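Cytochrome C (Thioalkalivibrio paradoxus ARh 1, PDB 5N1T) binds heme c covalently and probably serves as an electron carrier. Local coordinates at residues L33-C38 against A96-Q101; E65-F70 against S85-D90. All blocks are in the same frame, centred on the assembly; numbering follows the deposited sequence.

Contact 1 of 2, residues L33-C38 against A96-Q101; sequences LLAGNC and AQHIAQ. With HEC (heme c), chain F.
Ala35 and Ile99 mark the closest backbone approach, CA to CA 6.7 Å, where the local axes of 33-38 and 96-101 pass 9.1 Å apart with a signed crossing angle of -63°. The segments bury 143 Å² without a hydrogen bond, their closest approaches being carbon to carbon or carbon to sulfur. The methyl of Ala35 enters between two consecutive residues of the other helix: its CB lies 3.8 Å from CD2 of His98, meeting the imidazole obliquely, and 4.1 Å from CG1 of Ile99. The chi1 of His98, -170°, sets CG opposite its own amide nitrogen and swings the ring to the 33-38 side, touching Ala32 and Tyr39; the ring also stacks on His102. Such a crossing of the first and last helices is the hallmark of the class I cytochrome c fold, and here it stands beside the CXXCH heme-attachment motif of Cys38, Cys41 and the axial ligand His42. Cys38 SG holds the heme through CAB. The outer methyl of Ile99 reaches both thioether and porphyrin: CD1 is 3.9 Å from SG of Cys38 and 3.8 Å from the heme methyl CMB. Both side-chain polar atoms of Asn37 are hydrogen-bonded to a chain of another protein.

Contact 2 of 2, residues E65-F70 against S85-D90; sequences ETMLAF and SGYSED. With HEC (heme c), chain F.
The Tyr87 ring meets Met67 obliquely, with CD2 of Tyr87 4.1 Å from CE of Met67. The heme carbon CBB also approaches this ring at a slant, and lies 3.3 Å from the phenol oxygen OH of Tyr87. Phe70 behaves differently: the heme carbon C2A sits at the edge of its ring and in the ring plane, 3.6 Å from CE2 of Phe70, so the phenyl presents its rim to the porphyrin instead of stacking on it. Met67 touches both Tyr87 and the heme. Its chain folds back at chi2 (-66°) and again at chi3 (-93°), which lays SD and CE of Met67 against the heme methyl CMB, at 3.7 and 3.9 Å, while CE also reaches the tyrosine ring. Both Met67 and Phe70 also touch Met80, the axial ligand of the iron, so this part of helix 60-72 forms pocket wall next to the ligand as well as to the macrocycle. Farther out, CD2 of Leu68 lies 4.2 Å from CG of Glu89 at the solvent-facing margin, and the Glu89 side chain also lies against Arg71. Across the segments there is no hydrogen bond, and the buried area is a modest 126 Å². Ser88 is the N-cap of helix 89-101: its OG caps a backbone N just beyond Asp90, while Ser88 N is bonded to Glu91 OE1, a reciprocal pattern consistent with a capping box. Arg71, one residue past Phe70, adds a polar tie by donating NE to Tyr87 O. The contact thus joins helix 60-72 to the connection between helices 80-84 and 89-101, with Ile92 of the latter touching both Met67 and Tyr87.

Contact 2 is nested within the chain loop that contact 1 closes; their centres are 13 Å apart, and helix 89-101 serves both, its start in contact 2 and its end in contact 1. They meet directly by packing, Leu34 O lying 4.0 Å from Tyr87 OH, and Ile95 touches both Cys38 and Tyr87. The heme joins them again, since both contacts border the same part of it, at methyl CMB and the thioether arm. Each contact also adjoins one axial ligand, the Cys38 side chain being about 5 Å from that of His42 and the Met67 side chain about 4 Å from that of Met80.

Contact 1 of 2, residues L33-C38 against A96-Q101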
loop_
_atom_site.group_PDB
_atom_site.type_symbol
_atom_site.label_atom_id
_atom_site.label_comp_id
_atom_site.label_asym_id
_atom_site.label_seq_id
_atom_site.Cartn_x
_atom_site.Cartn_y
_atom_site.Cartn_z
ATOM N N LEU B 33 32.901 13.573 3.870
ATOM C CA LEU B 33 31.786 13.101 3.052
ATOM C C LEU B 33 31.844 11.609 2.858
ATOM O O LEU B 33 30.791 10.961 2.902
ATOM C CB LEU B 33 31.723 13.819 1.697
ATOM C CG LEU B 33 31.422 15.314 1.779
ATOM C CD1 LEU B 33 31.452 15.982 0.405
ATOM C CD2 LEU B 33 30.092 15.568 2.486
ATOM N N LEU B 34 33.058 11.073 2.678
ATOM C CA LEU B 34 33.289 9.626 2.538
ATOM C C LEU B 34 32.867 8.918 3.794
ATOM O O LEU B 34 32.264 7.839 3.720
ATOM C CB LEU B 34 34.741 9.293 2.211
ATOM C CG LEU B 34 35.228 9.644 0.803
ATOM C CD1 LEU B 34 36.739 9.568 0.790
ATOM C CD2 LEU B 34 34.642 8.776 -0.314
ATOM N N ALA B 35 33.135 9.562 4.933
ATOM C CA ALA B 35 32.893 8.981 6.246
ATOM C C ALA B 35 31.468 9.211 6.769
ATOM O O ALA B 35 30.875 8.305 7.369
ATOM C CB ALA B 35 33.919 9.515 7.229
ATOM N N GLY B 36 30.922 10.410 6.531
ATOM C CA GLY B 36 29.592 10.833 7.038
ATOM C C GLY B 36 28.458 9.810 6.918
ATOM O O GLY B 36 27.615 9.665 7.841
ATOM N N ASN B 37 28.470 9.090 5.787
ATOM C CA ASN B 37 27.461 8.113 5.468
ATOM C C ASN B 37 27.486 6.911 6.406
ATOM O O ASN B 37 26.448 6.303 6.683
ATOM C CB ASN B 37 27.568 7.729 3.990
ATOM C CG ASN B 37 26.996 8.808 3.068
ATOM O OD1 ASN B 37 25.811 9.130 3.135
ATOM N ND2 ASN B 37 27.832 9.363 2.202
ATOM N N CYS B 38 28.656 6.598 6.935
ATOM C CA CYS B 38 28.789 5.513 7.912
ATOM C C CYS B 38 27.995 5.797 9.156
ATOM O O CYS B 38 27.485 4.873 9.785
ATOM C CB CYS B 38 30.252 5.298 8.303
ATOM S SG CYS B 38 31.346 5.219 6.876
ATOM N N ALA B 96 38.746 5.357 7.134
ATOM C CA ALA B 96 39.325 4.726 8.311
ATOM C C ALA B 96 39.911 5.811 9.245
ATOM O O ALA B 96 39.443 5.980 10.380
ATOM C CB ALA B 96 40.364 3.692 7.887
ATOM N N GLN B 97 40.869 6.577 8.717
ATOM C CA GLN B 97 41.496 7.706 9.397
ATOM C C GLN B 97 40.462 8.620 10.062
ATOM O O GLN B 97 40.414 8.723 11.292
ATOM C CB GLN B 97 42.337 8.507 8.392
ATOM C CG GLN B 97 43.366 9.436 9.020
ATOM C CD GLN B 97 43.700 10.627 8.137
ATOM O OE1 GLN B 97 43.581 11.779 8.561
ATOM N NE2 GLN B 97 44.117 10.357 6.905
ATOM N N HIS B 98 39.627 9.248 9.233
ATOM C CA HIS B 98 38.632 10.215 9.674
ATOM C C HIS B 98 37.707 9.745 10.822
ATOM O O HIS B 98 37.440 10.521 11.751
ATOM C CB HIS B 98 37.834 10.719 8.467
ATOM C CG HIS B 98 36.958 11.890 8.768
ATOM N ND1 HIS B 98 37.278 13.175 8.375
ATOM C CD2 HIS B 98 35.767 11.970 9.421
ATOM C CE1 HIS B 98 36.318 13.996 8.779
ATOM N NE2 HIS B 98 35.393 13.291 9.420
ATOM N N ILE B 99 37.251 8.495 10.793
ATOM C CA ILE B 99 36.392 8.009 11.886
ATOM C C ILE B 99 37.160 7.893 13.212
ATOM O O ILE B 99 36.699 8.409 14.229
ATOM C CB ILE B 99 35.569 6.751 11.506
ATOM C CG1 ILE B 99 34.489 7.139 10.491
ATOM C CG2 ILE B 99 34.896 6.132 12.720
ATOM C CD1 ILE B 99 34.064 5.993 9.598
ATOM N N ALA B 100 38.337 7.264 13.181
ATOM C CA ALA B 100 39.200 7.121 14.363
ATOM C C ALA B 100 39.731 8.465 14.932
ATOM O O ALA B 100 39.734 8.656 16.160
ATOM C CB ALA B 100 40.344 6.177 14.055
ATOM N N GLN B 101 40.164 9.372 14.044
ATOM C CA GLN B 101 40.632 10.719 14.401
ATOM C C GLN B 101 39.524 11.489 15.148
ATOM O O GLN B 101 39.794 12.124 16.166
ATOM C CB GLN B 101 41.150 11.472 13.143
ATOM C CG GLN B 101 41.788 12.849 13.351
HETATM FE FE HEC F . 29.132 -0.686 8.727
HETATM C CHA HEC F . 29.662 -3.661 10.457
HETATM C CHB HEC F . 32.361 0.187 9.267
HETATM C CHC HEC F . 28.774 1.969 6.482
HETATM C CHD HEC F . 25.831 -1.337 8.566
HETATM N NA HEC F . 30.735 -1.608 9.688
HETATM C C1A HEC F . 30.802 -2.758 10.364
HETATM C C2A HEC F . 32.118 -3.086 10.979
HETATM C C3A HEC F . 32.928 -1.926 10.601
HETATM C C4A HEC F . 31.968 -1.110 9.823
HETATM C CMA HEC F . 34.362 -1.599 10.878
HETATM C CAA HEC F . 32.491 -4.296 11.800
HETATM C CBA HEC F . 32.156 -3.835 13.221
HETATM C CGA HEC F . 32.534 -4.803 14.333
HETATM O O1A HEC F . 32.789 -6.002 14.089
HETATM O O2A HEC F . 32.570 -4.369 15.507
HETATM N NB HEC F . 30.365 0.822 7.980
HETATM C C1B HEC F . 31.655 1.025 8.329
HETATM C C2B HEC F . 32.345 2.165 7.705
HETATM C C3B HEC F . 31.304 2.704 6.837
HETATM C C4B HEC F . 30.105 1.817 7.088
HETATM C CMB HEC F . 33.762 2.648 7.850
HETATM C CAB HEC F . 31.631 3.874 5.982
HETATM C CBB HEC F . 30.751 4.580 5.026
HETATM N NC HEC F . 27.551 0.200 7.691
HETATM C C1C HEC F . 27.535 1.270 6.863
HETATM C C2C HEC F . 26.189 1.636 6.318
HETATM C C3C HEC F . 25.332 0.602 6.951
HETATM C C4C HEC F . 26.267 -0.189 7.768
HETATM C CMC HEC F . 25.865 2.755 5.373
HETATM C CAC HEC F . 23.866 0.313 6.947
HETATM C CBC HEC F . 22.843 0.998 6.126
HETATM N ND HEC F . 27.955 -2.241 9.392
HETATM C C1D HEC F . 26.649 -2.382 9.203
HETATM C C2D HEC F . 26.068 -3.626 9.761
HETATM C C3D HEC F . 27.238 -4.306 10.340
HETATM C C4D HEC F . 28.314 -3.358 10.030
HETATM C CMD HEC F . 24.650 -4.082 9.781
HETATM C CAD HEC F . 27.339 -5.630 11.027
HETATM C CBD HEC F . 27.962 -6.508 9.946
HETATM C CGD HEC F . 26.995 -7.059 8.918
HETATM O O1D HEC F . 26.110 -7.868 9.277
HETATM O O2D HEC F . 27.133 -6.706 7.725
#

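Contact 2 of 2, residues E65-F70 against S85-D90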
loop_
_atom_site.group_PDB
_atom_site.type_symbol
_atom_site.label_atom_id
_atom_site.label_comp_id
_atom_site.label_asym_id
_atom_site.label_seq_id
_atom_site.Cartn_x
_atom_site.Cartn_y
_atom_site.Cartn_z
ATOM N N GLU B 65 41.125 -2.522 7.852
ATOM C CA GLU B 65 41.485 -3.918 7.648
ATOM C C GLU B 65 40.221 -4.748 7.498
ATOM O O GLU B 65 40.231 -5.728 6.767
ATOM C CB GLU B 65 42.423 -4.436 8.758
ATOM N N THR B 66 39.130 -4.328 8.148
ATOM C CA THR B 66 37.834 -5.056 8.047
ATOM C C THR B 66 36.891 -4.587 6.938
ATOM O O THR B 66 36.141 -5.394 6.391
ATOM C CB THR B 66 37.102 -5.241 9.400
ATOM O OG1 THR B 66 37.023 -3.991 10.083
ATOM C CG2 THR B 66 37.858 -6.278 10.284
ATOM N N MET B 67 36.965 -3.302 6.581
ATOM C CA MET B 67 36.364 -2.804 5.346
ATOM C C MET B 67 36.788 -3.720 4.213
ATOM O O MET B 67 35.943 -4.351 3.573
ATOM C CB MET B 67 36.824 -1.381 5.034
ATOM C CG MET B 67 36.224 -0.295 5.897
ATOM S SD MET B 67 34.468 -0.158 5.589
ATOM C CE MET B 67 34.468 1.118 4.334
ATOM N N LEU B 68 38.107 -3.833 4.028
ATOM C CA LEU B 68 38.700 -4.643 2.958
ATOM C C LEU B 68 38.316 -6.109 3.094
ATOM O O LEU B 68 38.097 -6.772 2.062
ATOM C CB LEU B 68 40.227 -4.491 2.908
ATOM C CG LEU B 68 40.805 -3.076 2.806
ATOM C CD1 LEU B 68 42.128 -3.009 3.551
ATOM C CD2 LEU B 68 40.965 -2.568 1.375
ATOM N N ALA B 69 38.229 -6.588 4.351
ATOM C CA ALA B 69 37.801 -7.965 4.675
ATOM C C ALA B 69 36.354 -8.255 4.236
ATOM O O ALA B 69 36.045 -9.354 3.737
ATOM C CB ALA B 69 37.969 -8.251 6.165
ATOM N N PHE B 70 35.483 -7.259 4.432
ATOM C CA PHE B 70 34.084 -7.342 4.025
ATOM C C PHE B 70 34.019 -7.272 2.508
ATOM O O PHE B 70 33.309 -8.066 1.867
ATOM C CB PHE B 70 33.284 -6.188 4.616
ATOM C CG PHE B 70 32.848 -6.385 6.053
ATOM C CD1 PHE B 70 32.258 -7.571 6.479
ATOM C CD2 PHE B 70 32.980 -5.339 6.977
ATOM C CE1 PHE B 70 31.823 -7.716 7.798
ATOM C CE2 PHE B 70 32.553 -5.473 8.288
ATOM C CZ PHE B 70 31.973 -6.663 8.710
ATOM N N SER B 85 32.375 -2.476 -0.906
ATOM C CA SER B 85 32.684 -2.594 -2.332
ATOM C C SER B 85 32.463 -1.282 -3.102
ATOM O O SER B 85 33.030 -1.062 -4.178
ATOM C CB SER B 85 31.822 -3.700 -2.957
ATOM O OG SER B 85 32.177 -5.005 -2.482
ATOM N N GLY B 86 31.649 -0.399 -2.542
ATOM C CA GLY B 86 31.385 0.891 -3.154
ATOM C C GLY B 86 32.545 1.855 -3.095
ATOM O O GLY B 86 32.538 2.884 -3.790
ATOM N N TYR B 87 33.538 1.521 -2.264
ATOM C CA TYR B 87 34.737 2.339 -2.106
ATOM C C TYR B 87 36.014 1.718 -2.640
ATOM O O TYR B 87 36.192 0.495 -2.617
ATOM C CB TYR B 87 34.934 2.662 -0.647
ATOM C CG TYR B 87 33.739 3.275 -0.019
ATOM C CD1 TYR B 87 33.421 4.626 -0.248
ATOM C CD2 TYR B 87 32.906 2.519 0.783
ATOM C CE1 TYR B 87 32.309 5.204 0.323
ATOM C CE2 TYR B 87 31.795 3.085 1.358
ATOM C CZ TYR B 87 31.501 4.420 1.134
ATOM O OH TYR B 87 30.388 4.973 1.743
ATOM N N SER B 88 36.911 2.581 -3.096
ATOM C CA SER B 88 38.259 2.184 -3.441
ATOM C C SER B 88 39.115 1.999 -2.177
ATOM O O SER B 88 38.747 2.444 -1.079
ATOM C CB SER B 88 38.873 3.270 -4.306
ATOM O OG SER B 88 39.212 4.371 -3.494
ATOM N N GLU B 89 40.266 1.359 -2.356
ATOM C CA GLU B 89 41.285 1.194 -1.304
ATOM C C GLU B 89 41.794 2.513 -0.707
ATOM O O GLU B 89 41.999 2.603 0.499
ATOM C CB GLU B 89 42.455 0.354 -1.820
ATOM C CG GLU B 89 42.031 -1.002 -2.376
ATOM C CD GLU B 89 43.109 -2.051 -2.248
ATOM O OE1 GLU B 89 44.278 -1.664 -1.982
ATOM O OE2 GLU B 89 42.774 -3.256 -2.403
ATOM N N ASP B 90 41.986 3.526 -1.554
ATOM C CA ASP B 90 42.317 4.889 -1.106
ATOM C C ASP B 90 41.256 5.526 -0.229
ATOM O O ASP B 90 41.571 6.104 0.822
ATOM C CB ASP B 90 42.572 5.799 -2.304
ATOM C CG ASP B 90 44.013 5.834 -2.685
ATOM O OD1 ASP B 90 44.687 4.807 -2.451
ATOM O OD2 ASP B 90 44.466 6.888 -3.194
HETATM FE FE HEC F . 29.132 -0.686 8.727
HETATM C CHA HEC F . 29.662 -3.661 10.457
HETATM C CHB HEC F . 32.361 0.187 9.267
HETATM C CHC HEC F . 28.774 1.969 6.482
HETATM C CHD HEC F . 25.831 -1.337 8.566
HETATM N NA HEC F . 30.735 -1.608 9.688
HETATM C C1A HEC F . 30.802 -2.758 10.364
HETATM C C2A HEC F . 32.118 -3.086 10.979
HETATM C C3A HEC F . 32.928 -1.926 10.601
HETATM C C4A HEC F . 31.968 -1.110 9.823
HETATM C CMA HEC F . 34.362 -1.599 10.878
HETATM C CAA HEC F . 32.491 -4.296 11.800
HETATM C CBA HEC F . 32.156 -3.835 13.221
HETATM C CGA HEC F . 32.534 -4.803 14.333
HETATM O O1A HEC F . 32.789 -6.002 14.089
HETATM O O2A HEC F . 32.570 -4.369 15.507
HETATM N NB HEC F . 30.365 0.822 7.980
HETATM C C1B HEC F . 31.655 1.025 8.329
HETATM C C2B HEC F . 32.345 2.165 7.705
HETATM C C3B HEC F . 31.304 2.704 6.837
HETATM C C4B HEC F . 30.105 1.817 7.088
HETATM C CMB HEC F . 33.762 2.648 7.850
HETATM C CAB HEC F . 31.631 3.874 5.982
HETATM C CBB HEC F . 30.751 4.580 5.026
HETATM N NC HEC F . 27.551 0.200 7.691
HETATM C C1C HEC F . 27.535 1.270 6.863
HETATM C C2C HEC F . 26.189 1.636 6.318
HETATM C C3C HEC F . 25.332 0.602 6.951
HETATM C C4C HEC F . 26.267 -0.189 7.768
HETATM C CMC HEC F . 25.865 2.755 5.373
HETATM C CAC HEC F . 23.866 0.313 6.947
HETATM C CBC HEC F . 22.843 0.998 6.126
HETATM N ND HEC F . 27.955 -2.241 9.392
HETATM C C1D HEC F . 26.649 -2.382 9.203
HETATM C C2D HEC F . 26.068 -3.626 9.761
HETATM C C3D HEC F . 27.238 -4.306 10.340
HETATM C C4D HEC F . 28.314 -3.358 10.030
HETATM C CMD HEC F . 24.650 -4.082 9.781
HETATM C CAD HEC F . 27.339 -5.630 11.027
HETATM C CBD HEC F . 27.962 -6.508 9.946
HETATM C CGD HEC F . 26.995 -7.059 8.918
HETATM O O1D HEC F . 26.110 -7.868 9.277
HETATM O O2D HEC F . 27.133 -6.706 7.725
#